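PDB 4TKT: AT-less polyketide synthase from Streptomyces platensis subsp. rosaceus, which probably extends growing polyketide chains by decarboxylative condensation, as a ketosynthase domain of the isomigrastatin assembly line. Local coordinates for residues Gly129-Phe134 against Leu173-Pro178; Ser303-Ala308 against His435-Asp440; Pro494-Thr499 against Val600-Tyr605; Arg313-Ile318 against Asn348-Gly353. One frame throughout, in Å; residues are numbered along the deposited sequence.

Contact 1: residues Gly129-Phe134 against Leu173-Pro178; sequences GDIGVF and LDASGP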
loop_
_atom_site.group_PDB
_atom_site.type_symbol
_atom_site.label_atom_id
_atom_site.label_comp_id
_atom_site.label_asym_id
_atom_site.label_seq_id
_atom_site.Cartn_x
_atom_site.Cartn_y
_atom_site.Cartn_z
ATOM N N GLY A 129 -11.973 -19.518 6.506
ATOM C CA GLY A 129 -10.576 -19.196 6.280
ATOM C C GLY A 129 -10.042 -18.231 7.318
ATOM O O GLY A 129 -10.812 -17.558 8.000
ATOM N N ASP A 130 -8.721 -18.166 7.447
ATOM C CA ASP A 130 -8.103 -17.236 8.382
ATOM C C ASP A 130 -7.770 -15.911 7.692
ATOM O O ASP A 130 -8.344 -14.872 8.019
ATOM C CB ASP A 130 -6.848 -17.857 9.015
ATOM C CG ASP A 130 -5.978 -18.595 8.007
ATOM O OD1 ASP A 130 -5.927 -18.177 6.831
ATOM O OD2 ASP A 130 -5.337 -19.595 8.395
ATOM N N ILE A 131 -6.854 -15.961 6.728
ATOM C CA ILE A 131 -6.412 -14.776 6.000
ATOM C C ILE A 131 -6.885 -14.797 4.550
ATOM O O ILE A 131 -6.621 -15.753 3.822
ATOM C CB ILE A 131 -4.875 -14.653 6.001
ATOM C CG1 ILE A 131 -4.315 -14.781 7.417
ATOM C CG2 ILE A 131 -4.442 -13.346 5.360
ATOM C CD1 ILE A 131 -2.808 -14.774 7.461
ATOM N N GLY A 132 -7.571 -13.738 4.132
ATOM C CA GLY A 132 -7.998 -13.614 2.749
ATOM C C GLY A 132 -7.103 -12.674 1.963
ATOM O O GLY A 132 -6.557 -11.721 2.514
ATOM N N VAL A 133 -6.946 -12.941 0.671
ATOM C CA VAL A 133 -6.099 -12.107 -0.175
ATOM C C VAL A 133 -6.863 -11.637 -1.408
ATOM O O VAL A 133 -7.299 -12.443 -2.227
ATOM C CB VAL A 133 -4.821 -12.852 -0.614
ATOM C CG1 VAL A 133 -3.910 -11.925 -1.397
ATOM C CG2 VAL A 133 -4.089 -13.403 0.601
ATOM N N PHE A 134 -7.026 -10.325 -1.523
ATOM C CA PHE A 134 -7.788 -9.731 -2.611
ATOM C C PHE A 134 -6.930 -8.722 -3.348
ATOM O O PHE A 134 -6.652 -7.638 -2.836
ATOM C CB PHE A 134 -9.057 -9.065 -2.079
ATOM C CG PHE A 134 -9.977 -10.007 -1.367
ATOM C CD1 PHE A 134 -9.783 -10.306 -0.031
ATOM C CD2 PHE A 134 -11.032 -10.604 -2.036
ATOM C CE1 PHE A 134 -10.624 -11.179 0.626
ATOM C CE2 PHE A 134 -11.876 -11.478 -1.386
ATOM C CZ PHE A 134 -11.672 -11.766 -0.053
ATOM N N LEU A 173 1.892 -16.985 2.726
ATOM C CA LEU A 173 1.377 -16.682 4.056
ATOM C C LEU A 173 0.761 -17.895 4.734
ATOM O O LEU A 173 0.375 -17.823 5.901
ATOM C CB LEU A 173 0.325 -15.574 3.981
ATOM C CG LEU A 173 0.763 -14.173 3.565
ATOM C CD1 LEU A 173 -0.432 -13.236 3.578
ATOM C CD2 LEU A 173 1.849 -13.675 4.496
ATOM N N ASP A 174 0.666 -18.999 3.995
ATOM C CA ASP A 174 -0.121 -20.152 4.418
ATOM C C ASP A 174 -1.527 -19.684 4.790
ATOM O O ASP A 174 -2.055 -20.035 5.845
ATOM C CB ASP A 174 0.544 -20.880 5.589
ATOM C CG ASP A 174 -0.080 -22.237 5.865
ATOM O OD1 ASP A 174 -0.779 -22.766 4.973
ATOM O OD2 ASP A 174 0.129 -22.774 6.973
ATOM N N ALA A 175 -2.118 -18.873 3.919
ATOM C CA ALA A 175 -3.456 -18.339 4.142
ATOM C C ALA A 175 -4.517 -19.297 3.616
ATOM O O ALA A 175 -4.344 -19.907 2.561
ATOM C CB ALA A 175 -3.597 -16.979 3.485
ATOM N N SER A 176 -5.616 -19.428 4.352
ATOM C CA SER A 176 -6.666 -20.369 3.979
ATOM C C SER A 176 -7.962 -19.667 3.595
ATOM O O SER A 176 -8.963 -20.320 3.313
ATOM C CB SER A 176 -6.935 -21.350 5.119
ATOM O OG SER A 176 -7.595 -20.706 6.195
ATOM N N GLY A 177 -7.947 -18.338 3.591
ATOM C CA GLY A 177 -9.121 -17.575 3.204
ATOM C C GLY A 177 -9.251 -17.494 1.694
ATOM O O GLY A 177 -8.483 -18.123 0.970
ATOM N N PRO A 178 -10.237 -16.728 1.207
ATOM C CA PRO A 178 -10.381 -16.516 -0.236
ATOM C C PRO A 178 -9.128 -15.895 -0.850
ATOM O O PRO A 178 -8.552 -14.968 -0.282
ATOM C CB PRO A 178 -11.572 -15.559 -0.332
ATOM C CG PRO A 178 -12.356 -15.814 0.913
ATOM C CD PRO A 178 -11.333 -16.110 1.971
HETATM O O HOH W 1 -3.857 -21.714 6.892
HETATM O O HOH W 2 -5.853 -16.469 1.130
#
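Asp130 and Ser176 exchange two hydrogen bonds. The backbone N of Ser176 donates a hydrogen bond to Asp130 OD1 at 2.8 Å, nearly straight at 169° and on the syn side of the carboxylate. In return Asp130 N donates to Ser176 OG at 3.0 Å. Asp130 CG lies between its own backbone N and carbonyl carbon (chi1 43°), which brings it close to Ser176 OG. The other carboxylate oxygen, Asp130 OD2, accepts a hydrogen bond from a water, and the same water donates to Asp174 O at 2.7 Å. An alanine in place of Asp130 would probably leave Ser176 N without its acceptor, take away one of the water's two acceptors and leave the loop at Ser176 less firmly held.

Further along, the bonds run between backbones. Gly177 N donates to Ile131 O at 2.9 Å, with an N-H...O angle of 131°. Val133 N donates to Pro178 O at 2.8 Å. Apolar contacts fill in between: Ala175 CB packs 3.7 Å from Ile131 CB, and Phe134 CZ meets Pro178 CB at 3.8 Å.

The 173-178 segment leaves helix 163-173 through a Schellman motif at Asp174 and leads into strand 179-182. That strand is the edge neighbour of strand 129-136 in the large mixed sheet. Helix 188-202 covers Phe134, helix 163-173 covers Val133, and helix 113-121 packs on Ile131.

Contact 2: residues Ser303-Ala308 against His435-Asp440; sequences SAWRRA and HVVVED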
loop_
_atom_site.group_PDB
_atom_site.type_symbol
_atom_site.label_atom_id
_atom_site.label_comp_id
_atom_site.label_asym_id
_atom_site.label_seq_id
_atom_site.Cartn_x
_atom_site.Cartn_y
_atom_site.Cartn_z
ATOM N N SER A 303 -24.519 5.250 -2.605
ATOM C CA SER A 303 -24.675 3.893 -2.088
ATOM C C SER A 303 -23.664 3.605 -0.989
ATOM O O SER A 303 -23.992 2.979 0.020
ATOM C CB SER A 303 -24.528 2.867 -3.210
ATOM O OG SER A 303 -25.489 3.090 -4.224
ATOM N N ALA A 304 -22.435 4.068 -1.191
ATOM C CA ALA A 304 -21.381 3.881 -0.204
ATOM C C ALA A 304 -21.688 4.692 1.046
ATOM O O ALA A 304 -21.495 4.221 2.166
ATOM C CB ALA A 304 -20.029 4.273 -0.781
ATOM N N TRP A 305 -22.175 5.911 0.844
ATOM C CA TRP A 305 -22.563 6.780 1.948
ATOM C C TRP A 305 -23.668 6.156 2.796
ATOM O O TRP A 305 -23.592 6.164 4.024
ATOM C CB TRP A 305 -23.015 8.142 1.418
ATOM C CG TRP A 305 -21.891 8.998 0.917
ATOM C CD1 TRP A 305 -20.556 8.745 1.027
ATOM C CD2 TRP A 305 -22.008 10.250 0.229
ATOM N NE1 TRP A 305 -19.832 9.761 0.450
ATOM C CE2 TRP A 305 -20.700 10.697 -0.047
ATOM C CE3 TRP A 305 -23.089 11.037 -0.182
ATOM C CZ2 TRP A 305 -20.445 11.896 -0.713
ATOM C CZ3 TRP A 305 -22.834 12.225 -0.845
ATOM C CH2 TRP A 305 -21.522 12.643 -1.105
ATOM N N ARG A 306 -24.687 5.610 2.139
ATOM C CA ARG A 306 -25.807 4.992 2.845
ATOM C C ARG A 306 -25.339 3.784 3.649
ATOM O O ARG A 306 -25.733 3.600 4.797
ATOM C CB ARG A 306 -26.908 4.581 1.864
ATOM N N ARG A 307 -24.488 2.970 3.036
ATOM C CA ARG A 307 -23.945 1.790 3.695
ATOM C C ARG A 307 -23.041 2.184 4.861
ATOM O O ARG A 307 -22.932 1.459 5.850
ATOM C CB ARG A 307 -23.178 0.933 2.690
ATOM C CG ARG A 307 -22.602 -0.354 3.254
ATOM C CD ARG A 307 -22.962 -1.529 2.363
ATOM N NE ARG A 307 -22.754 -1.215 0.951
ATOM C CZ ARG A 307 -23.318 -1.879 -0.053
ATOM N NH1 ARG A 307 -24.134 -2.893 0.200
ATOM N NH2 ARG A 307 -23.073 -1.523 -1.307
ATOM N N ALA A 308 -22.400 3.341 4.736
ATOM C CA ALA A 308 -21.500 3.844 5.766
ATOM C C ALA A 308 -22.270 4.489 6.911
ATOM O O ALA A 308 -21.773 4.578 8.033
ATOM C CB ALA A 308 -20.517 4.835 5.169
ATOM N N HIS A 435 -16.565 3.538 -4.826
ATOM C CA HIS A 435 -16.360 4.587 -3.839
ATOM C C HIS A 435 -16.206 3.972 -2.455
ATOM O O HIS A 435 -16.930 3.045 -2.092
ATOM C CB HIS A 435 -17.514 5.588 -3.851
ATOM C CG HIS A 435 -17.241 6.834 -3.068
ATOM N ND1 HIS A 435 -16.585 7.922 -3.603
ATOM C CD2 HIS A 435 -17.529 7.163 -1.786
ATOM C CE1 HIS A 435 -16.485 8.868 -2.689
ATOM N NE2 HIS A 435 -17.049 8.433 -1.576
ATOM N N VAL A 436 -15.249 4.486 -1.690
ATOM C CA VAL A 436 -14.975 3.976 -0.353
ATOM C C VAL A 436 -15.033 5.111 0.662
ATOM O O VAL A 436 -14.525 6.203 0.411
ATOM C CB VAL A 436 -13.599 3.282 -0.292
ATOM C CG1 VAL A 436 -13.264 2.872 1.128
ATOM C CG2 VAL A 436 -13.582 2.071 -1.204
ATOM N N VAL A 437 -15.669 4.850 1.801
ATOM C CA VAL A 437 -15.820 5.850 2.852
ATOM C C VAL A 437 -14.992 5.492 4.080
ATOM O O VAL A 437 -15.209 4.449 4.696
ATOM C CB VAL A 437 -17.289 6.000 3.273
ATOM C CG1 VAL A 437 -17.424 7.063 4.350
ATOM C CG2 VAL A 437 -18.152 6.332 2.071
ATOM N N VAL A 438 -14.046 6.358 4.437
ATOM C CA VAL A 438 -13.175 6.089 5.577
ATOM C C VAL A 438 -13.201 7.206 6.621
ATOM O O VAL A 438 -13.403 8.378 6.304
ATOM C CB VAL A 438 -11.706 5.863 5.134
ATOM C CG1 VAL A 438 -11.623 4.756 4.098
ATOM C CG2 VAL A 438 -11.100 7.141 4.587
ATOM N N GLU A 439 -13.007 6.818 7.873
ATOM C CA GLU A 439 -12.824 7.761 8.965
ATOM C C GLU A 439 -11.654 7.295 9.823
ATOM O O GLU A 439 -11.358 6.100 9.866
ATOM C CB GLU A 439 -14.095 7.880 9.808
ATOM C CG GLU A 439 -14.505 6.581 10.486
ATOM C CD GLU A 439 -15.664 6.760 11.449
ATOM O OE1 GLU A 439 -16.273 7.851 11.460
ATOM O OE2 GLU A 439 -15.965 5.805 12.199
ATOM N N ASP A 440 -10.980 8.219 10.499
ATOM C CA ASP A 440 -9.900 7.811 11.390
ATOM C C ASP A 440 -10.473 7.264 12.694
ATOM O O ASP A 440 -11.687 7.255 12.897
ATOM C CB ASP A 440 -8.928 8.966 11.665
ATOM C CG ASP A 440 -9.620 10.218 12.152
ATOM O OD1 ASP A 440 -10.850 10.186 12.368
ATOM O OD2 ASP A 440 -8.922 11.239 12.329
#
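Trp305 NE1 lies 3.7 Å from His435 NE2, a contact without a hydrogen bond, where a helix lies against the sheet of the ketosynthase, which has the thiolase fold. Helix 294-308 packs here on strand 432-439. The two short axes come within 7.9 Å, and their chain directions differ by 36°.

The indole and imidazole planes are almost perpendicular, at 85°, and their approach is oblique. His435 CG is anti to its own backbone N (chi1 -168°), which sets the ring against the helix. The imidazole also has a polar partner within the sheet: His435 ND1 is hydrogen-bonded to Ser425 OG on the adjoining strand 421-427. That bond probably helps to fix the rotation of the ring. Ala304 CB sits at the imidazole edge, 4.0 Å from His435 CD2, and also lies 3.6 Å from His435 O.

Val437 is the other strand residue that meets the helix. Its two methyls divide between the helix residues. The CG1 methyl turns to Ala308 CB at 3.9 Å, one helical turn on from Ala304. The CG2 methyl goes to Ala304 and Trp305. Both alanines direct CB toward the strand, and these small side chains probably help to allow the close approach of helix and sheet. Phe340 meets the tryptophan edge-to-face. Val437 crosses the Trp305 side chain at about a right angle, and its CG2 meets the indole in plane at the edge, 3.6 Å from Trp305 CD1.

Contact 3: residues Pro494-Thr499 against Val600-Tyr605; sequences PDIAYT and VALPGY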
loop_
_atom_site.group_PDB
_atom_site.type_symbol
_atom_site.label_atom_id
_atom_site.label_comp_id
_atom_site.label_asym_id
_atom_site.label_seq_id
_atom_site.Cartn_x
_atom_site.Cartn_y
_atom_site.Cartn_z
ATOM N N PRO A 494 9.221 -0.049 25.628
ATOM C CA PRO A 494 8.353 -1.224 25.789
ATOM C C PRO A 494 7.540 -1.555 24.534
ATOM O O PRO A 494 7.319 -2.731 24.241
ATOM C CB PRO A 494 7.431 -0.818 26.942
ATOM C CG PRO A 494 8.232 0.160 27.727
ATOM C CD PRO A 494 9.007 0.936 26.704
ATOM N N ASP A 495 7.108 -0.534 23.802
ATOM C CA ASP A 495 6.343 -0.748 22.577
ATOM C C ASP A 495 7.222 -1.320 21.467
ATOM O O ASP A 495 6.820 -2.242 20.756
ATOM C CB ASP A 495 5.695 0.555 22.108
ATOM C CG ASP A 495 4.656 1.074 23.080
ATOM O OD1 ASP A 495 4.068 0.258 23.818
ATOM O OD2 ASP A 495 4.426 2.301 23.101
ATOM N N ILE A 496 8.420 -0.759 21.323
ATOM C CA ILE A 496 9.371 -1.205 20.312
ATOM C C ILE A 496 9.737 -2.671 20.503
ATOM O O ILE A 496 9.697 -3.458 19.558
ATOM C CB ILE A 496 10.653 -0.355 20.338
ATOM C CG1 ILE A 496 10.340 1.087 19.935
ATOM C CG2 ILE A 496 11.707 -0.945 19.418
ATOM C CD1 ILE A 496 11.505 2.031 20.096
ATOM N N ALA A 497 10.084 -3.031 21.735
ATOM C CA ALA A 497 10.464 -4.401 22.061
ATOM C C ALA A 497 9.324 -5.375 21.785
ATOM O O ALA A 497 9.535 -6.434 21.201
ATOM C CB ALA A 497 10.902 -4.496 23.516
ATOM N N TYR A 498 8.119 -5.003 22.201
ATOM C CA TYR A 498 6.948 -5.851 22.009
ATOM C C TYR A 498 6.667 -6.088 20.527
ATOM O O TYR A 498 6.403 -7.217 20.107
ATOM C CB TYR A 498 5.724 -5.230 22.685
ATOM C CG TYR A 498 4.455 -6.033 22.516
ATOM C CD1 TYR A 498 4.246 -7.197 23.244
ATOM C CD2 TYR A 498 3.462 -5.624 21.635
ATOM C CE1 TYR A 498 3.087 -7.935 23.095
ATOM C CE2 TYR A 498 2.299 -6.354 21.479
ATOM C CZ TYR A 498 2.117 -7.510 22.212
ATOM O OH TYR A 498 0.962 -8.245 22.064
ATOM N N THR A 499 6.733 -5.016 19.743
ATOM C CA THR A 499 6.489 -5.093 18.308
ATOM C C THR A 499 7.484 -6.030 17.620
ATOM O O THR A 499 7.102 -6.845 16.783
ATOM C CB THR A 499 6.563 -3.696 17.649
ATOM O OG1 THR A 499 5.580 -2.832 18.236
ATOM C CG2 THR A 499 6.306 -3.791 16.156
ATOM N N VAL A 600 3.837 -0.685 17.117
ATOM C CA VAL A 600 4.207 0.569 16.473
ATOM C C VAL A 600 4.801 0.322 15.097
ATOM O O VAL A 600 5.205 -0.795 14.774
ATOM C CB VAL A 600 5.215 1.371 17.321
ATOM C CG1 VAL A 600 4.556 1.880 18.594
ATOM C CG2 VAL A 600 6.440 0.523 17.639
ATOM N N ALA A 601 4.847 1.374 14.289
ATOM C CA ALA A 601 5.395 1.279 12.945
ATOM C C ALA A 601 6.918 1.281 12.980
ATOM O O ALA A 601 7.539 2.263 13.379
ATOM C CB ALA A 601 4.881 2.417 12.079
ATOM N N LEU A 602 7.511 0.169 12.563
ATOM C CA LEU A 602 8.960 0.041 12.503
ATOM C C LEU A 602 9.375 -0.342 11.087
ATOM O O LEU A 602 8.561 -0.866 10.330
ATOM C CB LEU A 602 9.446 -0.997 13.516
ATOM C CG LEU A 602 9.212 -0.627 14.980
ATOM C CD1 LEU A 602 9.544 -1.792 15.887
ATOM C CD2 LEU A 602 10.039 0.590 15.355
ATOM N N PRO A 603 10.636 -0.062 10.718
ATOM C CA PRO A 603 11.136 -0.414 9.383
ATOM C C PRO A 603 10.912 -1.881 9.027
ATOM O O PRO A 603 11.064 -2.759 9.881
ATOM C CB PRO A 603 12.631 -0.104 9.481
ATOM C CG PRO A 603 12.711 0.984 10.487
ATOM C CD PRO A 603 11.630 0.702 11.493
ATOM N N GLY A 604 10.544 -2.131 7.774
ATOM C CA GLY A 604 10.299 -3.478 7.296
ATOM C C GLY A 604 11.578 -4.205 6.930
ATOM O O GLY A 604 12.658 -3.618 6.948
ATOM N N TYR A 605 11.452 -5.487 6.597
ATOM C CA TYR A 605 12.602 -6.306 6.226
ATOM C C TYR A 605 13.332 -5.728 5.017
ATOM O O TYR A 605 12.701 -5.322 4.042
ATOM C CB TYR A 605 12.166 -7.746 5.934
ATOM C CG TYR A 605 13.317 -8.686 5.650
ATOM C CD1 TYR A 605 13.805 -8.853 4.360
ATOM C CD2 TYR A 605 13.920 -9.405 6.676
ATOM C CE1 TYR A 605 14.857 -9.707 4.101
ATOM C CE2 TYR A 605 14.972 -10.262 6.424
ATOM C CZ TYR A 605 15.437 -10.408 5.136
ATOM O OH TYR A 605 16.486 -11.259 4.876
#
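Thr499 OG1 accepts a hydrogen bond from the backbone N of Val600 at 3.0 Å, the one hydrogen bond between helix segment 494-499 and the chain at 600-605. Its N-H...O angle is 150°. The hydroxyl also donates, to Asp495 O one turn back in its own helix at 2.9 Å. Thr499 OG1 is anti to its own carbonyl carbon (chi1 -60°), which lets it reach back to that oxygen. Asp495 O is shared: Thr499 N and Thr499 OG1 reach it from opposite faces of its carbonyl plane.

Methyl groups close round this polar pair. Val600 CG2 touches Thr499 OG1 at 3.5 Å, and the two side chains cross at about a right angle. The other valine methyl, CG1, rests on Asp495 CB at 3.9 Å. Thr499 CG2 comes within 3.8 Å of Leu602 CD1. The same leucine methyl reaches Ile496 CG2 at 4.2 Å. Val600 and Leu602 both point toward the helix, while Ala601 between them points away from helix segment 494-499 and touches Asp108 of helix 93-109.

Further bonds lie outside this shell. Asp495 OD1 accepts from Arg598 N, two residues before Val600, so the helix holds the incoming chain at a second point. Farther on, Tyr605 binds through its OH to Phe467 N and through its N to Glu107, and its ring meets Phe80.

Helix 493-502 belongs to the RhiE-like KS-MAT linker domain. The arrangement is consistent with a C-terminal tail that runs from this linker domain back over the ketosynthase, laid in an extended course over a linker helix.

Contact 4: residues Arg313-Ile318 against Asn348-Gly353; sequences RDIGCI and NFCAIG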
loop_
_atom_site.group_PDB
_atom_site.type_symbol
_atom_site.label_atom_id
_atom_site.label_comp_id
_atom_site.label_asym_id
_atom_site.label_seq_id
_atom_site.Cartn_x
_atom_site.Cartn_y
_atom_site.Cartn_z
ATOM N N ARG A 313 -22.492 15.924 4.722
ATOM C CA ARG A 313 -22.126 17.283 5.105
ATOM C C ARG A 313 -20.849 17.284 5.951
ATOM O O ARG A 313 -20.102 18.265 5.973
ATOM C CB ARG A 313 -23.279 17.949 5.861
ATOM C CG ARG A 313 -22.998 19.367 6.341
ATOM C CD ARG A 313 -22.601 20.291 5.197
ATOM N NE ARG A 313 -22.284 21.639 5.666
ATOM C CZ ARG A 313 -21.094 22.013 6.131
ATOM N NH1 ARG A 313 -20.900 23.262 6.538
ATOM N NH2 ARG A 313 -20.097 21.140 6.193
ATOM N N ASP A 314 -20.592 16.168 6.627
ATOM C CA ASP A 314 -19.436 16.051 7.510
ATOM C C ASP A 314 -18.163 15.626 6.780
ATOM O O ASP A 314 -17.081 15.654 7.366
ATOM C CB ASP A 314 -19.731 15.059 8.636
ATOM C CG ASP A 314 -20.889 15.496 9.510
ATOM O OD1 ASP A 314 -21.005 16.709 9.786
ATOM O OD2 ASP A 314 -21.686 14.625 9.918
ATOM N N ILE A 315 -18.294 15.223 5.518
ATOM C CA ILE A 315 -17.135 14.826 4.719
ATOM C C ILE A 315 -16.130 15.968 4.642
ATOM O O ILE A 315 -16.452 17.059 4.171
ATOM C CB ILE A 315 -17.521 14.415 3.284
ATOM C CG1 ILE A 315 -18.516 13.253 3.291
ATOM C CG2 ILE A 315 -16.275 14.042 2.490
ATOM C CD1 ILE A 315 -17.908 11.930 3.653
ATOM N N GLY A 316 -14.913 15.714 5.111
ATOM C CA GLY A 316 -13.893 16.744 5.160
ATOM C C GLY A 316 -13.026 16.789 3.920
ATOM O O GLY A 316 -12.497 17.839 3.561
ATOM N N CYS A 317 -12.884 15.646 3.258
ATOM C CA CYS A 317 -12.005 15.552 2.100
ATOM C C CYS A 317 -12.441 14.452 1.140
ATOM O O CYS A 317 -12.842 13.366 1.559
ATOM C CB CYS A 317 -10.563 15.308 2.555
ATOM S SG CYS A 317 -9.383 15.011 1.219
ATOM N N ILE A 318 -12.367 14.748 -0.153
ATOM C CA ILE A 318 -12.614 13.756 -1.190
ATOM C C ILE A 318 -11.356 13.545 -2.022
ATOM O O ILE A 318 -10.852 14.481 -2.645
ATOM C CB ILE A 318 -13.764 14.173 -2.126
ATOM C CG1 ILE A 318 -15.102 14.154 -1.386
ATOM C CG2 ILE A 318 -13.821 13.251 -3.332
ATOM C CD1 ILE A 318 -15.607 12.766 -1.065
ATOM N N ASN A 348 -18.779 24.644 -0.674
ATOM C CA ASN A 348 -17.377 24.900 -0.344
ATOM C C ASN A 348 -16.986 24.535 1.086
ATOM O O ASN A 348 -16.361 25.333 1.783
ATOM C CB ASN A 348 -17.053 26.373 -0.599
ATOM C CG ASN A 348 -17.522 26.840 -1.959
ATOM O OD1 ASN A 348 -17.370 26.133 -2.955
ATOM N ND2 ASN A 348 -18.108 28.031 -2.008
ATOM N N PHE A 349 -17.345 23.330 1.515
ATOM C CA PHE A 349 -17.010 22.866 2.859
ATOM C C PHE A 349 -16.054 21.678 2.815
ATOM O O PHE A 349 -15.434 21.324 3.820
ATOM C CB PHE A 349 -18.279 22.490 3.629
ATOM C CG PHE A 349 -19.093 21.405 2.973
ATOM C CD1 PHE A 349 -20.103 21.725 2.079
ATOM C CD2 PHE A 349 -18.852 20.069 3.254
ATOM C CE1 PHE A 349 -20.855 20.732 1.475
ATOM C CE2 PHE A 349 -19.598 19.072 2.651
ATOM C CZ PHE A 349 -20.601 19.404 1.762
ATOM N N CYS A 350 -15.942 21.069 1.640
ATOM C CA CYS A 350 -15.167 19.848 1.468
ATOM C C CYS A 350 -13.930 20.091 0.610
ATOM O O CYS A 350 -13.987 20.819 -0.377
ATOM C CB CYS A 350 -16.043 18.759 0.842
ATOM S SG CYS A 350 -15.261 17.144 0.672
ATOM N N ALA A 351 -12.813 19.486 0.994
ATOM C CA ALA A 351 -11.589 19.595 0.214
ATOM C C ALA A 351 -11.582 18.534 -0.875
ATOM O O ALA A 351 -12.192 17.476 -0.723
ATOM C CB ALA A 351 -10.367 19.457 1.104
ATOM N N ILE A 352 -10.897 18.821 -1.977
ATOM C CA ILE A 352 -10.814 17.869 -3.075
ATOM C C ILE A 352 -9.469 17.984 -3.795
ATOM O O ILE A 352 -8.885 19.064 -3.884
ATOM C CB ILE A 352 -11.985 18.066 -4.076
ATOM C CG1 ILE A 352 -12.100 16.868 -5.024
ATOM C CG2 ILE A 352 -11.852 19.382 -4.836
ATOM C CD1 ILE A 352 -13.331 16.904 -5.903
ATOM N N GLY A 353 -8.974 16.850 -4.281
ATOM C CA GLY A 353 -7.706 16.793 -4.983
ATOM C C GLY A 353 -7.420 15.372 -5.423
ATOM O O GLY A 353 -8.186 14.461 -5.109
HETATM O O HOH W 3 -12.610 21.058 4.827
#
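Arg313 lays its guanidinium on the ring of Phe349, with centres 4.3 Å apart and planes at 29°. This is an off-centre cation-pi stack. Arg313 CD sits over the middle of the same face, 4.0 Å from the ring centroid, as a CH-pi contact. The arginine chain bends at chi2 (57°), which puts CD there. An alanine in place of Phe349 would probably leave the guanidinium without its flat support and freer to turn.

Backbone bonds join the segments in parallel register. Ala351 N donates to Gly316 O at 3.1 Å, and Ile318 N to Ala351 O at 2.8 Å. Gly353 N adds a weak bond to Ile318 O. A water donates to Phe349 O at 3.0 Å and weakly to Gly316 O.

Apolar contacts centre on Cys350 SG. It lies 3.6 Å from Ile318 CG1 and 3.7 Å from Ile315 CG2.

Strands 317-319 and 350-353 are the two strands of a beta-alpha-beta unit whose helix is 328-340. Strand 421-427 flanks the first and strand 403-405 the second. Ile318 and Ile352 on one face touch Phe403, as does Cys350. On the other face, Cys317 packs on helix 366-380, and both Cys317 and Ala351 meet Leu383.

In the fold
Contacts 1, 2 and 4 reach one mixed sheet within the ketosynthase. Contact 1 lies toward the end formed by strands 179-182 and 129-136. Contact 4 is near the other end, its centre about 35 Å from that of contact 1. Contact 2 sits about 14 Å from contact 4, centre to centre, on strand 432-439. Along the chain contact 1 closes first. Contact 4 is then nested inside the loop closed by contact 2, and helix 294-308 leads on to strand 317-319. Contact 3 comes last and lies about 24 Å from contact 1, centre to centre. It ties the linker domain to the C-terminal tail. Together they span the two thiolase-like halves and the appended linker.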